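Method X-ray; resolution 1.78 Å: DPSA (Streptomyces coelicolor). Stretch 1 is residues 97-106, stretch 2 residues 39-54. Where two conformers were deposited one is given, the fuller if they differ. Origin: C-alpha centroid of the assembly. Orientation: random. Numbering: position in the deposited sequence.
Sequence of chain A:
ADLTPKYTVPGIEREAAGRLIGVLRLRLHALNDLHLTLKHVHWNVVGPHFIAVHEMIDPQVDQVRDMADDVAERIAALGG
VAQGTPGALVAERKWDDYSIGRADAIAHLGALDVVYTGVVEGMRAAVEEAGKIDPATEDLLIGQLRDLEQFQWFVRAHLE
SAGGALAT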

ATOM      1  N   ASP A  97       2.809 -27.636  31.231  1.00 17.14           N
ATOM      2  CA  ASP A  97       3.490 -26.472  30.717  1.00 15.59           C
ATOM      3  C   ASP A  97       4.662 -26.945  29.818  1.00 15.95           C
ATOM      4  O   ASP A  97       5.442 -27.880  30.164  1.00 14.58           O
ATOM      5  CB  ASP A  97       4.137 -25.604  31.816  1.00 19.07           C
ATOM      6  CG  ASP A  97       3.643 -24.248  31.831  1.00 16.67           C
ATOM      7  OD1 ASP A  97       2.468 -23.975  31.364  1.00 14.06           O
ATOM      8  OD2 ASP A  97       4.196 -23.411  32.560  1.00 19.59           O
ATOM      9  N   TYR A  98       4.942 -26.130  28.793  1.00 13.12           N
ATOM     10  CA  TYR A  98       6.244 -26.298  28.068  1.00 12.70           C
ATOM     11  C   TYR A  98       7.368 -26.082  29.070  1.00 14.25           C
ATOM     12  O   TYR A  98       7.323 -25.158  29.870  1.00 14.77           O
ATOM     13  CB  TYR A  98       6.305 -25.169  27.017  1.00 12.39           C
ATOM     14  CG  TYR A  98       7.479 -25.283  26.096  1.00 11.82           C
ATOM     15  CD1 TYR A  98       7.481 -26.238  25.058  1.00 11.57           C
ATOM     16  CD2 TYR A  98       8.563 -24.384  26.276  1.00 10.92           C
ATOM     17  CE1 TYR A  98       8.562 -26.287  24.178  1.00 11.22           C
ATOM     18  CE2 TYR A  98       9.656 -24.388  25.392  1.00 11.13           C
ATOM     19  CZ  TYR A  98       9.667 -25.381  24.372  1.00 11.11           C
ATOM     20  OH  TYR A  98      10.746 -25.356  23.505  1.00 11.18           O
ATOM     21  N   SER A  99       8.388 -26.972  28.979  1.00 15.64           N
ATOM     22  CA  SER A  99       9.330 -27.111  30.137  1.00 17.96           C
ATOM     23  C   SER A  99      10.713 -26.541  29.836  1.00 19.66           C
ATOM     24  O   SER A  99      11.588 -26.641  30.718  1.00 22.80           O
ATOM     25  CB  SER A  99       9.534 -28.652  30.483  1.00 21.53           C
ATOM     26  OG  SER A  99      10.051 -29.326  29.335  1.00 27.39           O
ATOM     27  N   ILE A 100      10.976 -25.951  28.668  1.00 14.82           N
ATOM     28  CA  ILE A 100      12.307 -25.449  28.282  0.50 13.98           C
ATOM     29  C   ILE A 100      12.384 -23.940  28.581  1.00 15.34           C
ATOM     30  O   ILE A 100      11.462 -23.181  28.116  1.00 14.48           O
ATOM     31  CB  ILE A 100      12.555 -25.616  26.749  0.50 12.03           C
ATOM     32  CG1 ILE A 100      12.307 -27.099  26.360  0.50 12.39           C
ATOM     33  CG2 ILE A 100      14.014 -25.243  26.413  0.50 12.73           C
ATOM     34  CD1 ILE A 100      13.131 -28.129  27.207  0.50 13.03           C
ATOM     35  N   GLY A 101      13.423 -23.489  29.322  1.00 13.10           N
ATOM     36  CA  GLY A 101      13.564 -21.996  29.488  1.00 13.50           C
ATOM     37  C   GLY A 101      14.522 -21.504  28.381  1.00 14.21           C
ATOM     38  O   GLY A 101      14.261 -21.622  27.144  1.00 16.08           O
ATOM     39  N   ARG A 102      15.639 -20.881  28.786  1.00 13.43           N
ATOM     40  CA  ARG A 102      16.578 -20.457  27.764  1.00 12.65           C
ATOM     41  C   ARG A 102      17.288 -21.702  27.217  1.00 17.15           C
ATOM     42  O   ARG A 102      17.738 -22.613  28.012  1.00 17.04           O
ATOM     43  CB  ARG A 102      17.635 -19.496  28.406  1.00 15.50           C
ATOM     44  CG  ARG A 102      18.681 -19.111  27.386  1.00 18.36           C
ATOM     45  CD  ARG A 102      19.898 -18.687  28.204  1.00 26.73           C
ATOM     46  NE  ARG A 102      19.613 -17.463  28.809  1.00 24.05           N
ATOM     47  CZ  ARG A 102      19.592 -17.136  30.130  1.00 24.56           C
ATOM     48  NH1 ARG A 102      19.701 -17.938  31.187  1.00 24.44           N
ATOM     49  NH2 ARG A 102      19.376 -15.860  30.393  1.00 24.74           N
ATOM     50  N   ALA A 103      17.435 -21.833  25.901  1.00 14.32           N
ATOM     51  CA  ALA A 103      18.130 -23.036  25.335  1.00 12.61           C
ATOM     52  C   ALA A 103      18.477 -22.772  23.924  1.00 12.03           C
ATOM     53  O   ALA A 103      17.971 -21.864  23.300  1.00 11.16           O
ATOM     54  CB  ALA A 103      17.197 -24.313  25.360  1.00 13.58           C
ATOM     55  N   ASP A 104      19.375 -23.613  23.396  1.00 12.28           N
ATOM     56  CA  ASP A 104      19.714 -23.401  22.020  0.50 12.92           C
ATOM     57  C   ASP A 104      18.494 -23.742  21.099  1.00 13.92           C
ATOM     58  O   ASP A 104      17.570 -24.424  21.423  1.00 13.03           O
ATOM     59  CB  ASP A 104      20.931 -24.228  21.617  0.50 15.22           C
ATOM     60  CG  ASP A 104      20.556 -25.549  21.011  0.50 18.00           C
ATOM     61  OD1 ASP A 104      19.910 -26.348  21.695  0.50 18.06           O
ATOM     62  OD2 ASP A 104      20.730 -25.725  19.769  0.50 21.80           O
ATOM     63  N   ALA A 105      18.551 -23.159  19.924  1.00 16.24           N
ATOM     64  CA  ALA A 105      17.393 -23.043  19.071  1.00 24.94           C
ATOM     65  C   ALA A 105      17.049 -24.385  18.643  1.00 20.87           C
ATOM     66  O   ALA A 105      15.822 -24.787  18.637  1.00 22.91           O
ATOM     67  CB  ALA A 105      17.604 -21.982  17.879  1.00 22.48           C
ATOM     68  N   ILE A 106      18.014 -25.227  18.399  1.00 27.56           N
ATOM     69  CA  ILE A 106      17.754 -26.558  18.109  1.00 31.58           C
ATOM     70  C   ILE A 106      17.206 -27.504  19.168  1.00 29.57           C
ATOM     71  O   ILE A 106      16.305 -28.282  18.812  1.00 25.99           O
ATOM     72  CB  ILE A 106      18.819 -27.214  17.102  1.00 44.33           C
TER
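Stretch 2, residues 39-54: KHVHWNVVGPHFIAVH

Stretch 2 lies along stretch 1 as the end of a helix, a short strand and the start of a second helix, and the two strands run in the same direction where they pair. Residues 39 to 43 are helical; Val 45 and Val 46 are extended and form a parallel pairing with Ala 103 and Asp 104; a type I turn from Gly 47 to Phe 50 then leads into the helix that begins at Phe 50, with His 49 at its N-cap.

Ala 103 N donates to Asn 44 O (3.2 Å) and Ala 103 O accepts from Val 46 N (3.0 Å), so Ala 103 is held at both N and O. A weak bond from Ala 105 N to Val 46 O (3.2 Å) closes the ladder where stretch 1 turns helical. Ahead of the strand, the first helix reaches the loop through His 40, whose NE2 donates to Ile 100 O at 2.7 Å, the carbonyl lying at the edge of the imidazole, near its plane.

Side chains pack around this backbone pairing. Tyr 98 leans on the first helix: its CD2 lies 3.8 Å from His 40 CD2, the two rings meeting rim to rim with planes at 72°, and its CE2 packs 3.6 Å from Val 41 CG2. The CB of Asn 44 comes within 3.5 Å of Gly 101 O. The aliphatic part of Arg 102 rests on Val 46, CG to CG1 at 3.7 Å. Of all the residues, Ala 105 has the most surface covered, its methyl a small bump in a hollow lined by Val 45, His 49 and Val 53: its CB is 4.1 Å from Val 45 CG1, 4.0 Å from His 49 CB and 3.7 Å from Val 53 CG2. Strand, turn and second helix thus converge on one methyl group.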

ATOM      1  N   LYS A  39       5.574 -17.756  21.688  1.00  8.65           N
ATOM      2  CA  LYS A  39       6.255 -16.492  22.015  1.00  9.17           C
ATOM      3  C   LYS A  39       7.333 -16.790  23.039  1.00  9.94           C
ATOM      4  O   LYS A  39       8.427 -16.216  22.969  1.00 10.03           O
ATOM      5  CB  LYS A  39       5.295 -15.480  22.615  1.00 10.32           C
ATOM      6  CG  LYS A  39       4.477 -14.637  21.540  1.00 12.62           C
ATOM      7  CD  LYS A  39       5.608 -13.786  20.811  1.00 16.44           C
ATOM      8  CE  LYS A  39       5.043 -12.644  20.042  1.00 26.78           C
ATOM      9  NZ  LYS A  39       6.223 -11.913  19.426  1.00 19.87           N
ATOM     10  N   HIS A  40       7.047 -17.641  24.007  1.00  9.62           N
ATOM     11  CA  HIS A  40       8.129 -18.030  24.968  1.00  9.61           C
ATOM     12  C   HIS A  40       9.366 -18.566  24.283  1.00 10.27           C
ATOM     13  O   HIS A  40      10.503 -18.206  24.668  1.00  9.82           O
ATOM     14  CB  HIS A  40       7.489 -19.089  25.947  1.00  9.27           C
ATOM     15  CG  HIS A  40       8.469 -19.660  26.925  1.00 10.43           C
ATOM     16  ND1 HIS A  40       8.698 -19.097  28.165  1.00 11.51           N
ATOM     17  CD2 HIS A  40       9.349 -20.743  26.801  1.00 11.21           C
ATOM     18  CE1 HIS A  40       9.650 -19.822  28.804  1.00 11.46           C
ATOM     19  NE2 HIS A  40      10.061 -20.820  27.981  1.00 11.62           N
ATOM     20  N   VAL A  41       9.172 -19.433  23.289  1.00  9.48           N
ATOM     21  CA  VAL A  41      10.340 -19.948  22.566  1.00  9.12           C
ATOM     22  C   VAL A  41      11.016 -18.783  21.840  1.00 10.78           C
ATOM     23  O   VAL A  41      12.259 -18.661  21.795  1.00 10.37           O
ATOM     24  CB  VAL A  41       9.911 -21.079  21.582  1.00  9.35           C
ATOM     25  CG1 VAL A  41      11.136 -21.513  20.782  1.00 10.36           C
ATOM     26  CG2 VAL A  41       9.409 -22.298  22.438  1.00  9.89           C
ATOM     27  N   HIS A  42      10.259 -17.959  21.122  1.00  9.54           N
ATOM     28  CA  HIS A  42      10.820 -16.815  20.387  1.00 11.16           C
ATOM     29  C   HIS A  42      11.722 -15.975  21.307  1.00 10.83           C
ATOM     30  O   HIS A  42      12.782 -15.509  20.884  1.00 11.41           O
ATOM     31  CB  HIS A  42       9.612 -16.038  19.889  1.00 10.90           C
ATOM     32  CG  HIS A  42       9.894 -14.733  19.210  1.00 14.72           C
ATOM     33  ND1 HIS A  42      10.179 -14.650  17.879  1.00 14.73           N
ATOM     34  CD2 HIS A  42       9.622 -13.427  19.644  1.00 18.32           C
ATOM     35  CE1 HIS A  42      10.283 -13.361  17.462  1.00 17.42           C
ATOM     36  NE2 HIS A  42       9.928 -12.578  18.593  1.00 22.94           N
ATOM     37  N   TRP A  43      11.302 -15.741  22.530  1.00 10.08           N
ATOM     38  CA  TRP A  43      12.097 -14.851  23.419  1.00 10.45           C
ATOM     39  C   TRP A  43      13.296 -15.525  23.988  1.00 13.34           C
ATOM     40  O   TRP A  43      14.279 -14.843  24.300  1.00 13.70           O
ATOM     41  CB  TRP A  43      11.218 -14.422  24.613  1.00 10.34           C
ATOM     42  CG  TRP A  43      10.018 -13.607  24.211  1.00 10.59           C
ATOM     43  CD1 TRP A  43       9.910 -12.696  23.182  1.00 10.38           C
ATOM     44  CD2 TRP A  43       8.714 -13.643  24.849  1.00 10.69           C
ATOM     45  NE1 TRP A  43       8.646 -12.189  23.108  1.00 10.83           N
ATOM     46  CE2 TRP A  43       7.878 -12.710  24.124  1.00 10.26           C
ATOM     47  CE3 TRP A  43       8.183 -14.346  25.956  1.00 10.19           C
ATOM     48  CZ2 TRP A  43       6.521 -12.463  24.451  1.00 10.89           C
ATOM     49  CZ3 TRP A  43       6.826 -14.048  26.326  1.00 10.04           C
ATOM     50  CH2 TRP A  43       5.999 -13.138  25.621  1.00 10.26           C
ATOM     51  N   ASN A  44      13.276 -16.854  24.099  1.00 10.48           N
ATOM     52  CA  ASN A  44      14.273 -17.555  24.910  1.00 11.61           C
ATOM     53  C   ASN A  44      15.145 -18.527  24.113  1.00 12.93           C
ATOM     54  O   ASN A  44      15.908 -19.283  24.703  1.00 14.12           O
ATOM     55  CB  ASN A  44      13.550 -18.354  26.018  1.00 12.50           C
ATOM     56  CG  ASN A  44      12.857 -17.390  27.023  1.00 14.74           C
ATOM     57  OD1 ASN A  44      11.598 -17.409  27.233  1.00 15.69           O
ATOM     58  ND2 ASN A  44      13.667 -16.468  27.562  1.00 12.39           N
ATOM     59  N   VAL A  45      15.149 -18.449  22.786  1.00 11.65           N
ATOM     60  CA  VAL A  45      16.108 -19.187  21.981  0.50 10.42           C
ATOM     61  C   VAL A  45      17.469 -18.460  21.964  1.00 10.41           C
ATOM     62  O   VAL A  45      17.476 -17.234  21.907  1.00 11.74           O
ATOM     63  CB  VAL A  45      15.638 -19.290  20.463  0.50 10.52           C
ATOM     64  CG1 VAL A  45      14.635 -20.409  20.313  0.50 10.43           C
ATOM     65  CG2 VAL A  45      15.061 -17.972  19.883  0.50 10.68           C
ATOM     66  N   VAL A  46      18.552 -19.209  21.962  1.00  9.84           N
ATOM     67  CA  VAL A  46      19.936 -18.647  21.871  1.00 10.81           C
ATOM     68  C   VAL A  46      20.747 -19.513  20.909  1.00 11.72           C
ATOM     69  O   VAL A  46      20.321 -20.586  20.433  1.00 12.32           O
ATOM     70  CB  VAL A  46      20.600 -18.630  23.324  1.00 11.68           C
ATOM     71  CG1 VAL A  46      19.791 -17.633  24.210  1.00 14.47           C
ATOM     72  CG2 VAL A  46      20.686 -20.038  23.951  1.00 13.24           C
ATOM     73  N   GLY A  47      21.982 -19.062  20.731  1.00 11.76           N
ATOM     74  CA  GLY A  47      22.957 -19.815  19.953  1.00 11.78           C
ATOM     75  C   GLY A  47      22.913 -19.351  18.527  1.00 12.24           C
ATOM     76  O   GLY A  47      22.208 -18.476  18.129  1.00 11.92           O
ATOM     77  N   PRO A  48      23.780 -19.979  17.657  1.00 13.72           N
ATOM     78  CA  PRO A  48      24.118 -19.468  16.351  1.00 14.36           C
ATOM     79  C   PRO A  48      22.992 -19.517  15.387  1.00 14.82           C
ATOM     80  O   PRO A  48      23.031 -18.772  14.375  1.00 14.99           O
ATOM     81  CB  PRO A  48      25.252 -20.438  15.884  1.00 18.30           C
ATOM     82  CG  PRO A  48      25.681 -21.188  16.993  1.00 24.38           C
ATOM     83  CD  PRO A  48      24.735 -21.001  18.167  1.00 16.79           C
ATOM     84  N   HIS A  49      21.913 -20.278  15.682  1.00 13.59           N
ATOM     85  CA  HIS A  49      20.701 -20.193  14.815  1.00 13.39           C
ATOM     86  C   HIS A  49      19.649 -19.252  15.367  1.00 14.52           C
ATOM     87  O   HIS A  49      18.516 -19.314  14.941  1.00 16.47           O
ATOM     88  CB  HIS A  49      20.095 -21.636  14.707  1.00 13.42           C
ATOM     89  CG  HIS A  49      21.068 -22.587  14.034  1.00 16.03           C
ATOM     90  ND1 HIS A  49      21.227 -22.544  12.634  1.00 19.42           N
ATOM     91  CD2 HIS A  49      21.869 -23.534  14.504  1.00 19.73           C
ATOM     92  CE1 HIS A  49      22.179 -23.487  12.340  1.00 17.68           C
ATOM     93  NE2 HIS A  49      22.593 -24.031  13.432  1.00 18.28           N
ATOM     94  N   PHE A  50      20.022 -18.356  16.330  1.00 13.06           N
ATOM     95  CA  PHE A  50      18.993 -17.527  16.949  1.00 15.81           C
ATOM     96  C   PHE A  50      18.073 -16.813  15.939  1.00 15.25           C
ATOM     97  O   PHE A  50      16.888 -16.922  16.028  1.00 14.80           O
ATOM     98  CB  PHE A  50      19.767 -16.362  17.769  1.00 14.14           C
ATOM     99  CG  PHE A  50      18.822 -15.317  18.274  1.00 12.89           C
ATOM    100  CD1 PHE A  50      17.998 -15.592  19.383  1.00 15.09           C
ATOM    101  CD2 PHE A  50      18.844 -14.020  17.743  1.00 14.29           C
ATOM    102  CE1 PHE A  50      17.109 -14.579  19.894  1.00 14.76           C
ATOM    103  CE2 PHE A  50      17.962 -13.094  18.145  1.00 14.60           C
ATOM    104  CZ  PHE A  50      17.079 -13.295  19.270  1.00 16.49           C
ATOM    105  N   ILE A  51      18.660 -16.008  15.041  1.00 15.58           N
ATOM    106  CA  ILE A  51      17.780 -15.019  14.351  1.00 15.56           C
ATOM    107  C   ILE A  51      16.854 -15.810  13.434  1.00 17.87           C
ATOM    108  O   ILE A  51      15.649 -15.489  13.221  1.00 16.84           O
ATOM    109  CB  ILE A  51      18.626 -13.797  13.751  1.00 13.32           C
ATOM    110  CG1 ILE A  51      17.663 -12.672  13.222  1.00 14.70           C
ATOM    111  CG2 ILE A  51      19.428 -14.319  12.520  1.00 16.06           C
ATOM    112  CD1 ILE A  51      16.999 -12.028  14.463  1.00 17.60           C
ATOM    113  N   ALA A  52      17.376 -16.883  12.808  1.00 16.59           N
ATOM    114  CA  ALA A  52      16.524 -17.621  11.911  1.00 19.74           C
ATOM    115  C   ALA A  52      15.315 -18.248  12.588  1.00 20.25           C
ATOM    116  O   ALA A  52      14.186 -18.176  12.057  1.00 19.42           O
ATOM    117  CB  ALA A  52      17.344 -18.743  11.183  1.00 20.73           C
ATOM    118  N   VAL A  53      15.531 -18.896  13.729  1.00 16.12           N
ATOM    119  CA  VAL A  53      14.446 -19.489  14.430  1.00 13.45           C
ATOM    120  C   VAL A  53      13.458 -18.423  15.005  1.00 14.02           C
ATOM    121  O   VAL A  53      12.264 -18.577  15.014  1.00 14.58           O
ATOM    122  CB  VAL A  53      15.011 -20.501  15.488  1.00 16.76           C
ATOM    123  CG1 VAL A  53      13.931 -20.997  16.384  1.00 19.02           C
ATOM    124  CG2 VAL A  53      15.767 -21.614  14.696  1.00 20.19           C
ATOM    125  N   HIS A  54      14.095 -17.382  15.575  1.00 14.99           N
ATOM    126  CA  HIS A  54      13.342 -16.311  16.242  1.00 18.59           C
ATOM    127  C   HIS A  54      12.438 -15.755  15.217  1.00 16.38           C
ATOM    128  O   HIS A  54      11.234 -15.605  15.499  1.00 19.22           O
ATOM    129  CB  HIS A  54      14.382 -15.270  16.723  1.00 16.72           C
ATOM    130  CG  HIS A  54      13.838 -14.025  17.241  1.00 18.46           C
ATOM    131  ND1 HIS A  54      13.523 -13.877  18.634  1.00 19.86           N
ATOM    132  CD2 HIS A  54      13.692 -12.806  16.639  1.00 15.29           C
ATOM    133  CE1 HIS A  54      13.044 -12.553  18.790  1.00 18.92           C
ATOM    134  NE2 HIS A  54      13.145 -11.899  17.597  1.00 23.42           N
TER